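Local coordinates for protein tyrosine--tRNA ligase, mitochondrial (PDB 5IHX) that probably joins L-tyrosine to its cognate tRNA at the expense of ATP, as an aminoacyl-tRNA synthetase of the first structural class, in mitochondria, at residues R183-G186 with A187-I191; N174-L178 with L179-R183; R318-D321 with D322-E325. One frame throughout, in Å; residues are numbered along the deposited sequence.

Contact 1 of 3, residues R183-G186 with A187-I191; sequences RDLG and AYIRI
Tyr188 folds back over the last turn of the helix that ends at Gly186, bringing one side of its ring, CD2 and CE2, up to the carbonyl oxygens of Asp184 and Arg183. Starting from the backbone, its CB sits 3.7 Å from Leu185 O. With CG anti to its own carbonyl carbon (chi1 -51°), the ring runs back toward the helix. CD2 reaches Asp184 O at 3.6 Å, which lies at the ring edge and near its plane, and CE2 comes to 3.2 Å from Arg183 O, approached obliquely. At the tip, OH shares a water with Arg183 O: the water donates to the carbonyl at 2.8 Å, while its link to the hydroxyl is long and weak.

The backbone holds this fold-back in place. Tyr188 N donates to Leu185 O at 2.9 Å, and a weak bond from Ile189 N to Gly186 O closes a type I turn. Ile189 meets Leu185 through CG1, 3.6 Å from CD1 of the leucine. Leu185 carries this apolar patch onto Ala252 and Ile256 of helix 243-259, and the backbone of Gly186 and Ile189 hydrogen-bonds to the second subunit. This is a helix C-terminus running into a type I beta turn, placed at the dimer interface of the synthetase catalytic domain.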
# COMPACT_ATOMS: atom_id res chain seq x y z
N ARG A 183 8.17 5.08 1.67
CA ARG A 183 9.39 5.83 1.95
C ARG A 183 9.87 6.61 0.73
O ARG A 183 10.21 7.79 0.83
CB ARG A 183 10.50 4.89 2.43
CG ARG A 183 11.90 5.48 2.32
CD ARG A 183 12.95 4.62 3.01
NE ARG A 183 13.03 3.29 2.41
CZ ARG A 183 13.62 3.02 1.25
NH1 ARG A 183 14.18 4.00 0.55
NH2 ARG A 183 13.65 1.78 0.79
N ASP A 184 9.91 5.95 -0.42
CA ASP A 184 10.52 6.52 -1.62
C ASP A 184 9.55 7.29 -2.51
O ASP A 184 9.97 8.07 -3.36
CB ASP A 184 11.18 5.40 -2.44
CG ASP A 184 12.43 4.84 -1.78
OD1 ASP A 184 13.07 5.57 -0.98
OD2 ASP A 184 12.78 3.68 -2.07
N LEU A 185 8.25 7.07 -2.32
CA LEU A 185 7.24 7.73 -3.14
C LEU A 185 6.09 8.30 -2.31
O LEU A 185 5.79 9.49 -2.41
CB LEU A 185 6.69 6.75 -4.19
CG LEU A 185 5.51 7.25 -5.04
CD1 LEU A 185 5.87 8.54 -5.76
CD2 LEU A 185 5.08 6.19 -6.03
N GLY A 186 5.45 7.45 -1.51
CA GLY A 186 4.26 7.84 -0.77
C GLY A 186 4.44 9.05 0.13
O GLY A 186 3.52 9.84 0.31
N ALA A 187 5.64 9.21 0.68
CA ALA A 187 5.92 10.30 1.61
C ALA A 187 5.96 11.65 0.91
O ALA A 187 5.84 12.69 1.55
CB ALA A 187 7.23 10.04 2.34
N TYR A 188 6.13 11.63 -0.41
CA TYR A 188 6.32 12.86 -1.19
C TYR A 188 5.11 13.19 -2.06
O TYR A 188 5.13 14.17 -2.80
CB TYR A 188 7.56 12.72 -2.06
CG TYR A 188 8.79 12.27 -1.31
CD1 TYR A 188 9.46 13.14 -0.46
CD2 TYR A 188 9.27 10.98 -1.43
CE1 TYR A 188 10.58 12.73 0.24
CE2 TYR A 188 10.38 10.56 -0.74
CZ TYR A 188 11.04 11.44 0.10
OH TYR A 188 12.15 11.02 0.79
N ILE A 189 4.06 12.38 -1.95
CA ILE A 189 2.84 12.58 -2.73
C ILE A 189 1.72 13.14 -1.86
O ILE A 189 1.36 12.54 -0.85
CB ILE A 189 2.36 11.26 -3.38
CG1 ILE A 189 3.40 10.73 -4.36
CG2 ILE A 189 1.02 11.46 -4.10
CD1 ILE A 189 3.75 11.67 -5.50
N ARG A 190 1.18 14.28 -2.28
CA ARG A 190 0.05 14.88 -1.58
C ARG A 190 -1.25 14.27 -2.10
O ARG A 190 -1.43 14.11 -3.30
CB ARG A 190 0.04 16.40 -1.79
CG ARG A 190 1.27 17.10 -1.23
CD ARG A 190 1.26 17.14 0.29
NE ARG A 190 2.61 17.22 0.85
N ILE A 191 -2.15 13.93 -1.18
CA ILE A 191 -3.39 13.27 -1.56
C ILE A 191 -4.40 14.26 -2.14
O ILE A 191 -5.32 13.87 -2.86
CB ILE A 191 -4.03 12.54 -0.36
CG1 ILE A 191 -4.45 13.53 0.73
CG2 ILE A 191 -3.07 11.49 0.19
CD1 ILE A 191 -5.25 12.90 1.86
O HOH W 1 10.64 9.20 3.25

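Contact 2 of 3, residues N174-L178 with L179-R183; sequences NKTPL and LEVLR
Glu180 reaches back along the loop to Pro177, while Leu179 just before it, the second residue of helix 178-186, packs on Ala107 of the second subunit. In Glu180, CG lies anti to the backbone N (chi1 -178°) and the chain stays extended beyond it, which carries OE1 to 3.4 Å from Pro177 CD; the methyl CG2 of Thr176 is a looser neighbour of the same oxygen. Glu180 N also makes a weak, bent bond to Pro177 O.

Val181 N gives that carbonyl a second weak bond, longer but straighter at 157°. Its CG2 touches Thr176 CG2 at 3.8 Å, methyl against methyl, the two side chains crossing at about a right angle. Thr176 turns its hydroxyl elsewhere, to the carbonyl of Trp172, while Trp223 of helix 212-229 lies against both Thr176 and Glu180.

Leu182 completes the turn. Its N bonds to Leu178 O at 3.0 Å, and its CG is pressed to 3.5 Å from Leu178 CD1, tighter than usual for two carbons. Both leucines face the other chain, Leu178 packing on Trp173 and Leu182 on Met220 of the second subunit.

Chemically, Pro177 stands at the N-cap without a polar side chain to cap with, and both bonds to its carbonyl are weak. Straighter bonding begins with Leu182 N to Leu178 O, and Arg183 N to Leu179 O follows. Glu180 is partly exposed, and its OE1 meets carbon within the two segments. The contact thus joins a weakly bonded first turn to an apolar side of leucines turned to the second subunit.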
# COMPACT_ATOMS: atom_id res chain seq x y z
N ASN A 174 5.48 -8.83 -6.28
CA ASN A 174 5.32 -10.00 -5.42
C ASN A 174 6.05 -9.85 -4.09
O ASN A 174 5.65 -10.45 -3.09
CB ASN A 174 5.81 -11.26 -6.14
CG ASN A 174 4.80 -11.79 -7.14
OD1 ASN A 174 3.67 -11.31 -7.22
ND2 ASN A 174 5.20 -12.81 -7.90
N LYS A 175 7.11 -9.03 -4.07
CA LYS A 175 7.93 -8.88 -2.87
C LYS A 175 8.08 -7.43 -2.39
O LYS A 175 8.45 -7.21 -1.23
CB LYS A 175 9.32 -9.48 -3.12
CG LYS A 175 10.01 -8.99 -4.38
CD LYS A 175 11.31 -9.72 -4.63
N THR A 176 7.81 -6.46 -3.26
CA THR A 176 8.03 -5.05 -2.93
C THR A 176 7.30 -4.63 -1.64
O THR A 176 6.07 -4.57 -1.62
CB THR A 176 7.56 -4.13 -4.08
OG1 THR A 176 8.36 -4.35 -5.25
CG2 THR A 176 7.66 -2.65 -3.68
N PRO A 177 8.06 -4.33 -0.57
CA PRO A 177 7.42 -3.93 0.69
C PRO A 177 6.64 -2.62 0.60
O PRO A 177 7.07 -1.68 -0.07
CB PRO A 177 8.60 -3.78 1.66
CG PRO A 177 9.71 -4.56 1.05
CD PRO A 177 9.53 -4.43 -0.43
N LEU A 178 5.48 -2.58 1.25
CA LEU A 178 4.71 -1.36 1.36
C LEU A 178 5.57 -0.22 1.90
O LEU A 178 5.49 0.91 1.42
CB LEU A 178 3.49 -1.57 2.27
CG LEU A 178 2.75 -0.33 2.79
CD1 LEU A 178 2.33 0.59 1.66
CD2 LEU A 178 1.53 -0.75 3.59
N LEU A 179 6.42 -0.53 2.87
CA LEU A 179 7.23 0.50 3.52
C LEU A 179 8.18 1.16 2.52
O LEU A 179 8.43 2.36 2.60
CB LEU A 179 8.01 -0.11 4.69
CG LEU A 179 8.52 0.86 5.77
CD1 LEU A 179 7.38 1.68 6.37
CD2 LEU A 179 9.26 0.10 6.86
N GLU A 180 8.69 0.37 1.57
CA GLU A 180 9.59 0.91 0.55
C GLU A 180 8.88 1.92 -0.35
O GLU A 180 9.45 2.97 -0.67
CB GLU A 180 10.17 -0.23 -0.30
CG GLU A 180 11.16 0.25 -1.36
CD GLU A 180 11.72 -0.87 -2.21
OE1 GLU A 180 11.37 -2.04 -1.96
OE2 GLU A 180 12.50 -0.58 -3.14
N VAL A 181 7.65 1.62 -0.75
CA VAL A 181 6.90 2.53 -1.62
C VAL A 181 6.53 3.80 -0.87
O VAL A 181 6.57 4.90 -1.43
CB VAL A 181 5.63 1.85 -2.18
CG1 VAL A 181 4.79 2.85 -2.97
CG2 VAL A 181 6.01 0.67 -3.07
N LEU A 182 6.15 3.66 0.40
CA LEU A 182 5.80 4.81 1.22
C LEU A 182 7.02 5.70 1.46
O LEU A 182 6.91 6.93 1.44
CB LEU A 182 5.21 4.37 2.56
CG LEU A 182 3.88 3.61 2.51
CD1 LEU A 182 3.35 3.37 3.92
CD2 LEU A 182 2.84 4.34 1.67
N ARG A 183 8.17 5.08 1.67
CA ARG A 183 9.39 5.83 1.95
C ARG A 183 9.87 6.61 0.73
O ARG A 183 10.21 7.79 0.83
CB ARG A 183 10.50 4.89 2.43
CG ARG A 183 11.90 5.48 2.32
CD ARG A 183 12.95 4.62 3.01
NE ARG A 183 13.03 3.29 2.41
CZ ARG A 183 13.62 3.02 1.25
NH1 ARG A 183 14.18 4.00 0.55
NH2 ARG A 183 13.65 1.78 0.79

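Contact 3 of 3, residues R318-D321 with D322-E325; sequences RTPD and DAVE
Thr319 points its methyl at the first turn of the following helix: OG1 stands at chi1 -59°, which puts CG2 anti to the backbone N, 3.8 Å from Val324 CA and 4.1 Å from Ala323 CB. The hydroxyl turns the other way, back to the carbonyl of Phe316 in the preceding helix.

Pro320 meets two residues by different parts of its ring. CD faces Ala323 CB at 4.3 Å, while CB is touched by Asp322 OD1 at 3.6 Å. Asp322 reaches it because its CG sits between backbone N and carbonyl carbon (chi1 55°), which brings OD1 back to Pro320 CB. Pro320 O accepts Ala323 N at 3.0 Å and, weakly, Val324 N. Val324 sets CG1 against Asp321 O at 3.5 Å. That same oxygen receives a water, which in turn accepts from Glu325 N and so bridges the opening turn.

Around it, Gln356 of helix 354-368 bonds to both Thr319 O and Asp321 OD2, and Leu359 and Ala355 cover Thr319 and Val324. Helix 336-348 borders the turn at Asp321 and Glu325, so the junction between helices 309-317 and 321-331 is packed against both later helices.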
# COMPACT_ATOMS: atom_id res chain seq x y z
N ARG A 318 -14.70 -3.69 -43.36
CA ARG A 318 -15.88 -2.86 -43.10
C ARG A 318 -15.51 -1.48 -42.58
O ARG A 318 -16.39 -0.71 -42.20
CB ARG A 318 -16.82 -3.54 -42.10
CG ARG A 318 -17.47 -4.82 -42.58
CD ARG A 318 -18.60 -5.23 -41.65
NE ARG A 318 -18.14 -5.40 -40.27
CZ ARG A 318 -17.81 -6.57 -39.71
NH1 ARG A 318 -17.87 -7.70 -40.42
NH2 ARG A 318 -17.41 -6.61 -38.45
N THR A 319 -14.22 -1.17 -42.54
CA THR A 319 -13.78 0.15 -42.09
C THR A 319 -14.42 1.24 -42.97
O THR A 319 -14.37 1.13 -44.20
CB THR A 319 -12.24 0.28 -42.14
OG1 THR A 319 -11.64 -0.72 -41.31
CG2 THR A 319 -11.79 1.66 -41.68
N PRO A 320 -15.02 2.27 -42.35
CA PRO A 320 -15.65 3.33 -43.13
C PRO A 320 -14.68 4.04 -44.08
O PRO A 320 -13.50 4.16 -43.77
CB PRO A 320 -16.17 4.31 -42.07
CG PRO A 320 -16.30 3.50 -40.83
CD PRO A 320 -15.21 2.48 -40.90
N ASP A 321 -15.20 4.51 -45.21
CA ASP A 321 -14.38 5.20 -46.21
C ASP A 321 -13.64 6.41 -45.64
O ASP A 321 -12.50 6.68 -46.03
CB ASP A 321 -15.26 5.65 -47.39
CG ASP A 321 -15.80 4.48 -48.20
OD1 ASP A 321 -16.93 4.57 -48.71
OD2 ASP A 321 -15.08 3.46 -48.32
N ASP A 322 -14.28 7.14 -44.72
CA ASP A 322 -13.67 8.34 -44.18
C ASP A 322 -12.64 8.04 -43.08
O ASP A 322 -12.03 8.96 -42.53
CB ASP A 322 -14.75 9.29 -43.64
CG ASP A 322 -15.67 8.64 -42.62
OD1 ASP A 322 -15.22 7.74 -41.87
OD2 ASP A 322 -16.86 9.03 -42.56
N ALA A 323 -12.46 6.76 -42.76
CA ALA A 323 -11.52 6.36 -41.72
C ALA A 323 -10.37 5.48 -42.24
O ALA A 323 -9.33 5.38 -41.59
CB ALA A 323 -12.26 5.62 -40.61
N VAL A 324 -10.56 4.87 -43.40
CA VAL A 324 -9.62 3.84 -43.86
C VAL A 324 -8.21 4.38 -44.08
O VAL A 324 -7.23 3.68 -43.80
CB VAL A 324 -10.12 3.16 -45.17
CG1 VAL A 324 -10.15 4.15 -46.33
CG2 VAL A 324 -9.25 1.95 -45.50
N GLU A 325 -8.08 5.60 -44.58
CA GLU A 325 -6.75 6.16 -44.82
C GLU A 325 -5.97 6.30 -43.53
O GLU A 325 -4.78 5.96 -43.47
CB GLU A 325 -6.82 7.51 -45.53
CG GLU A 325 -5.44 8.16 -45.69
CD GLU A 325 -5.44 9.37 -46.60
OE1 GLU A 325 -6.50 9.69 -47.18
OE2 GLU A 325 -4.37 10.01 -46.73
O HOH W 2 -10.11 7.77 -45.25

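Overall arrangement
Following the chain from the N terminus, contact 2 comes first and turns the loop after helix 170-173 into helix 178-186. Contact 1 closes the other end of that helix and leads toward helix 191-196. The two share Arg183 and meet directly, Gly186 N lying 2.8 Å from Val181 O in a probable hydrogen bond; both touch the second subunit. Contact 3 follows much later, at the bend between helices 309-317 and 321-331. It lies on the opposite side of the chain's centre from the other two, its centre about 47 Å from that of contact 1. All three are local and follow in series, none enclosing or crossing another.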